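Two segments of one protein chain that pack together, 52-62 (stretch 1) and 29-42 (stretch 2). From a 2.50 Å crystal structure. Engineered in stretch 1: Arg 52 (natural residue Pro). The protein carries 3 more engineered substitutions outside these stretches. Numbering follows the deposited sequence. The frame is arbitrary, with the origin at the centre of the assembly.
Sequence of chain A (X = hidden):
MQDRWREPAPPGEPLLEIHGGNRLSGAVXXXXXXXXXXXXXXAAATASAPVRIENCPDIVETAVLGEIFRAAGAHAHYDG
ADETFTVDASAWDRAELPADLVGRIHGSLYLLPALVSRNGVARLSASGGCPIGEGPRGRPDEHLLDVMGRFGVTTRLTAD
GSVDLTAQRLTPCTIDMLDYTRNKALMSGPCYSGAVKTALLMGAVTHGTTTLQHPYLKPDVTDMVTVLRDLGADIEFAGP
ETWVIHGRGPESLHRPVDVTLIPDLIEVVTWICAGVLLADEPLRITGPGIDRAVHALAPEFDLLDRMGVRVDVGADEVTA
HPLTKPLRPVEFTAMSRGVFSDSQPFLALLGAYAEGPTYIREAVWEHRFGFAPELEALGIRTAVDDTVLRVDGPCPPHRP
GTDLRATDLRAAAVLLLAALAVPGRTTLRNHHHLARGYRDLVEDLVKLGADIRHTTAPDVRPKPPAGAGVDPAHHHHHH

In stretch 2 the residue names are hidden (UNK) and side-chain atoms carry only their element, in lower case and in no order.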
# COMPACT_ATOMS: atom_id res chain seq x y z
N ARG A 52 -27.67 -28.65 7.39
CA ARG A 52 -28.58 -27.56 7.73
C ARG A 52 -27.83 -26.25 7.90
O ARG A 52 -27.00 -26.10 8.80
CB ARG A 52 -29.37 -27.88 9.00
CG ARG A 52 -30.40 -26.82 9.35
CD ARG A 52 -31.20 -27.18 10.59
NE ARG A 52 -32.26 -26.21 10.83
CZ ARG A 52 -33.06 -26.22 11.88
NH1 ARG A 52 -32.93 -27.17 12.81
NH2 ARG A 52 -34.00 -25.29 12.02
N ILE A 53 -28.14 -25.29 7.03
CA ILE A 53 -27.45 -24.00 7.04
C ILE A 53 -28.33 -22.89 7.58
O ILE A 53 -29.24 -22.41 6.90
CB ILE A 53 -26.98 -23.63 5.62
CG1 ILE A 53 -26.22 -24.79 4.98
CG2 ILE A 53 -26.13 -22.37 5.65
CD1 ILE A 53 -25.79 -24.53 3.55
N GLU A 54 -28.07 -22.49 8.82
CA GLU A 54 -28.82 -21.40 9.44
C GLU A 54 -28.21 -20.05 9.07
O GLU A 54 -27.06 -19.99 8.62
CB GLU A 54 -28.88 -21.57 10.95
CG GLU A 54 -29.44 -22.91 11.40
CD GLU A 54 -30.31 -22.80 12.63
OE1 GLU A 54 -30.73 -21.67 12.96
OE2 GLU A 54 -30.57 -23.83 13.27
N ASN A 55 -28.98 -18.98 9.27
CA ASN A 55 -28.57 -17.64 8.87
C ASN A 55 -28.16 -17.61 7.40
O ASN A 55 -27.13 -17.04 7.04
CB ASN A 55 -27.43 -17.12 9.76
CG ASN A 55 -27.19 -15.63 9.59
OD1 ASN A 55 -28.12 -14.86 9.34
ND2 ASN A 55 -25.93 -15.22 9.72
N CYS A 56 -28.98 -18.24 6.56
CA CYS A 56 -28.70 -18.29 5.13
C CYS A 56 -29.32 -17.10 4.42
O CYS A 56 -30.52 -16.84 4.57
CB CYS A 56 -29.21 -19.60 4.53
SG CYS A 56 -28.91 -19.77 2.75
N PRO A 57 -28.51 -16.37 3.64
CA PRO A 57 -28.99 -15.18 2.93
C PRO A 57 -29.96 -15.54 1.81
O PRO A 57 -29.78 -16.53 1.11
CB PRO A 57 -27.70 -14.60 2.34
CG PRO A 57 -26.79 -15.76 2.20
CD PRO A 57 -27.10 -16.66 3.36
N ASP A 58 -31.00 -14.72 1.66
CA ASP A 58 -31.98 -14.92 0.59
C ASP A 58 -31.55 -14.16 -0.65
O ASP A 58 -32.10 -13.10 -0.97
CB ASP A 58 -33.36 -14.46 1.05
CG ASP A 58 -34.44 -14.75 0.03
OD1 ASP A 58 -34.25 -15.66 -0.81
OD2 ASP A 58 -35.49 -14.08 0.07
N ILE A 59 -30.56 -14.70 -1.36
CA ILE A 59 -30.03 -14.05 -2.55
C ILE A 59 -30.09 -14.99 -3.76
O ILE A 59 -30.65 -16.08 -3.68
CB ILE A 59 -28.58 -13.59 -2.33
CG1 ILE A 59 -27.71 -14.76 -1.86
CG2 ILE A 59 -28.53 -12.45 -1.32
CD1 ILE A 59 -26.27 -14.38 -1.60
N VAL A 60 -29.50 -14.54 -4.87
CA VAL A 60 -29.52 -15.31 -6.11
C VAL A 60 -28.81 -16.65 -5.96
O VAL A 60 -29.31 -17.68 -6.43
CB VAL A 60 -28.87 -14.51 -7.26
CG1 VAL A 60 -28.83 -15.34 -8.54
CG2 VAL A 60 -29.61 -13.20 -7.49
N GLU A 61 -27.65 -16.63 -5.31
CA GLU A 61 -26.84 -17.83 -5.11
C GLU A 61 -27.64 -18.95 -4.44
O GLU A 61 -27.57 -20.11 -4.86
CB GLU A 61 -25.60 -17.51 -4.28
CG GLU A 61 -24.61 -16.56 -4.96
CD GLU A 61 -23.72 -17.27 -5.96
OE1 GLU A 61 -23.56 -18.50 -5.85
OE2 GLU A 61 -23.18 -16.59 -6.86
N THR A 62 -28.39 -18.60 -3.40
CA THR A 62 -29.17 -19.57 -2.65
C THR A 62 -30.21 -20.26 -3.53
O THR A 62 -30.38 -21.48 -3.48
CB THR A 62 -29.90 -18.92 -1.46
OG1 THR A 62 -28.97 -18.16 -0.68
CG2 THR A 62 -30.55 -19.97 -0.58
N UNK A 29 -30.62 -5.75 10.21
CA UNK A 29 -30.14 -7.10 10.47
C UNK A 29 -29.41 -7.64 9.25
O UNK A 29 -29.90 -7.54 8.12
n UNK A 29 -32.59 -12.43 11.70
n UNK A 29 -33.78 -10.72 12.66
c UNK A 29 -32.41 -8.15 9.88
n UNK A 29 -32.95 -10.48 10.53
c UNK A 29 -31.28 -8.03 10.89
c UNK A 29 -33.47 -9.13 10.35
c UNK A 29 -33.11 -11.21 11.63
N UNK A 30 -28.23 -8.21 9.47
CA UNK A 30 -27.41 -8.72 8.38
C UNK A 30 -27.83 -10.12 7.98
O UNK A 30 -28.47 -10.84 8.75
o UNK A 30 -25.74 -9.55 9.94
c UNK A 30 -25.92 -8.74 8.77
c UNK A 30 -25.42 -7.33 9.05
N UNK A 31 -27.48 -10.51 6.76
CA UNK A 31 -27.68 -11.87 6.29
C UNK A 31 -26.35 -12.61 6.32
O UNK A 31 -25.29 -11.99 6.48
c UNK A 31 -28.27 -11.88 4.89
o UNK A 31 -29.57 -11.31 4.88
N UNK A 32 -26.40 -13.93 6.15
CA UNK A 32 -25.20 -14.75 6.19
C UNK A 32 -24.24 -14.46 5.06
O UNK A 32 -24.63 -13.91 4.02
N UNK A 33 -22.98 -14.82 5.26
CA UNK A 33 -21.93 -14.59 4.27
C UNK A 33 -22.21 -15.37 2.99
O UNK A 33 -22.32 -16.60 3.00
c UNK A 33 -17.24 -13.28 2.74
c UNK A 33 -19.59 -13.34 3.20
c UNK A 33 -19.40 -14.38 4.10
c UNK A 33 -18.12 -14.87 4.29
c UNK A 33 -18.51 -12.79 2.53
c UNK A 33 -20.57 -14.99 4.84
c UNK A 33 -17.04 -14.32 3.62
N UNK A 34 -22.34 -14.64 1.89
CA UNK A 34 -22.57 -15.22 0.57
C UNK A 34 -21.49 -16.22 0.19
O UNK A 34 -21.78 -17.29 -0.34
c UNK A 34 -22.00 -13.84 -4.26
n UNK A 34 -21.86 -12.70 -5.19
c UNK A 34 -22.63 -14.10 -0.47
c UNK A 34 -22.31 -13.39 -2.84
c UNK A 34 -22.43 -14.57 -1.90
N UNK A 35 -20.24 -15.87 0.45
CA UNK A 35 -19.11 -16.70 0.06
C UNK A 35 -18.97 -17.95 0.93
O UNK A 35 -18.54 -19.00 0.45
c UNK A 35 -17.82 -15.87 0.05
c UNK A 35 -17.84 -14.74 -0.93
n UNK A 35 -18.01 -13.41 -2.67
n UNK A 35 -17.49 -13.45 -0.59
c UNK A 35 -17.60 -12.67 -1.65
c UNK A 35 -18.16 -14.71 -2.25
N UNK A 36 -19.34 -17.83 2.20
CA UNK A 36 -19.35 -18.98 3.10
C UNK A 36 -20.46 -19.94 2.72
O UNK A 36 -20.33 -21.16 2.87
o UNK A 36 -18.34 -17.90 5.03
c UNK A 36 -19.51 -18.54 4.55
N UNK A 37 -21.57 -19.38 2.25
CA UNK A 37 -22.70 -20.18 1.78
C UNK A 37 -22.27 -21.07 0.61
O UNK A 37 -22.61 -22.25 0.57
c UNK A 37 -25.65 -21.01 1.35
c UNK A 37 -23.84 -19.27 1.35
c UNK A 37 -24.97 -19.93 0.55
c UNK A 37 -25.97 -18.88 0.10
N UNK A 38 -21.52 -20.48 -0.32
CA UNK A 38 -21.03 -21.21 -1.48
C UNK A 38 -20.14 -22.38 -1.07
O UNK A 38 -20.33 -23.51 -1.52
c UNK A 38 -20.25 -20.28 -2.43
c UNK A 38 -21.19 -19.30 -3.10
c UNK A 38 -19.48 -21.10 -3.46
N UNK A 39 -19.17 -22.10 -0.20
CA UNK A 39 -18.21 -23.12 0.22
C UNK A 39 -18.84 -24.20 1.10
O UNK A 39 -18.42 -25.36 1.06
o UNK A 39 -17.48 -21.67 2.02
c UNK A 39 -16.18 -21.65 -0.00
c UNK A 39 -17.01 -22.49 0.95
N UNK A 40 -19.84 -23.82 1.88
CA UNK A 40 -20.55 -24.78 2.72
C UNK A 40 -21.38 -25.72 1.86
O UNK A 40 -21.40 -26.93 2.08
o UNK A 40 -20.69 -23.20 4.56
c UNK A 40 -22.18 -25.10 4.61
c UNK A 40 -21.47 -24.08 3.74
N UNK A 41 -22.06 -25.16 0.86
CA UNK A 41 -22.84 -25.94 -0.08
C UNK A 41 -21.93 -26.82 -0.93
O UNK A 41 -22.24 -27.98 -1.20
c UNK A 41 -23.70 -25.03 -0.99
c UNK A 41 -24.23 -25.79 -2.19
c UNK A 41 -24.84 -24.42 -0.19
N UNK A 42 -20.79 -26.26 -1.33
CA UNK A 42 -19.81 -27.00 -2.13
C UNK A 42 -19.29 -28.22 -1.37
O UNK A 42 -19.12 -29.29 -1.94
c UNK A 42 -18.65 -26.09 -2.51
O HOH W 1 -30.06 -14.16 10.65
O HOH W 2 -26.25 -12.31 9.89
O HOH W 3 -29.17 -14.56 7.01

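Position 29 carries three carbons, a nitrogen, and a carbon bearing two more nitrogens: a guanidinium, so Arg 29. Its length suits an indirect link: Arg 29 NH2 donates to water 1 at 3.2 Å, and that water donates to Asn 55 OD1, 2.4 Å away.

At position 30 one carbon carries an oxygen and a carbon, the pattern of Thr 30. Water 2 donates to Thr 30 OG1 (2.8 Å) and accepts from Asn 55 ND2 (2.9 Å), so the hydroxyl reaches stretch 1 through solvent. Position 31 has one carbon and one oxygen, hence Ser 31; its CB packs on Pro 57 CB at 3.8 Å, a small side chain beside the proline ring.

Position 32 has no side-chain atoms and is Gly 32. Its CA lies 3.1 Å from Asn 55 O, a CA-H...O contact, and an ideal CB would clash with that oxygen at 2.0 Å. Its N donates to water 3 (3.0 Å), which donates in turn to Asn 55 OD1 (2.6 Å).

Position 33 has a carbon and a six-carbon ring, so it is Phe 33, the N-cap residue. It is buried with CB pointing away from stretch 1, so its large ring stays out of this contact. Position 34 has four carbons in a row ending in nitrogen: Lys 34. The aliphatic part does the packing: CB meets Ile 59 CD1 and CE meets Glu 61 CG, both at 3.8 Å, while NZ stays 4.4 Å from Glu 61 OE2, opposite charges beyond salt-bridge range.

Position 35 has a carbon and a five-membered ring with two nitrogens, so it is His 35; partial exposure suits a polar ring. Position 36, one carbon and one oxygen, is Ser 36, buried but with OG hydrogen-bonded elsewhere in the structure. Neither touches stretch 1. Position 37 has four carbons forked at the second: Leu 37, whose branched end fills the space between segments. CD1 lies 3.8 Å from Cys 56 SG, and CD2 is 3.8 Å from Pro 57 CG and 3.2 Å from Thr 62 OG1.

Position 38 has three carbons, branched at the first: Val 38, a compact side chain with CG2 3.7 Å from Glu 61 OE1. Positions 39 and 40 each have a carbon bearing an oxygen and a carbon: Thr 39, out of reach, and Thr 40. Thr 40 OG1 donates to Ser 36 O at 2.7 Å, while its CG2 meets Ile 53 CD1 at 3.8 Å. Position 41 is another three-carbon fork, Val 41, with CG2 3.9 Å from Ile 53 CD1. Position 42 has a single carbon out of reach of stretch 1: Ala 42, small and buried.

The contact thus combines apolar packing around Leu 37 with a close backbone approach at Gly 32, while three waters join Asn 55 to the loop before the helix.

Stretch 2 29-42: RTSGFKHSLVTTVA
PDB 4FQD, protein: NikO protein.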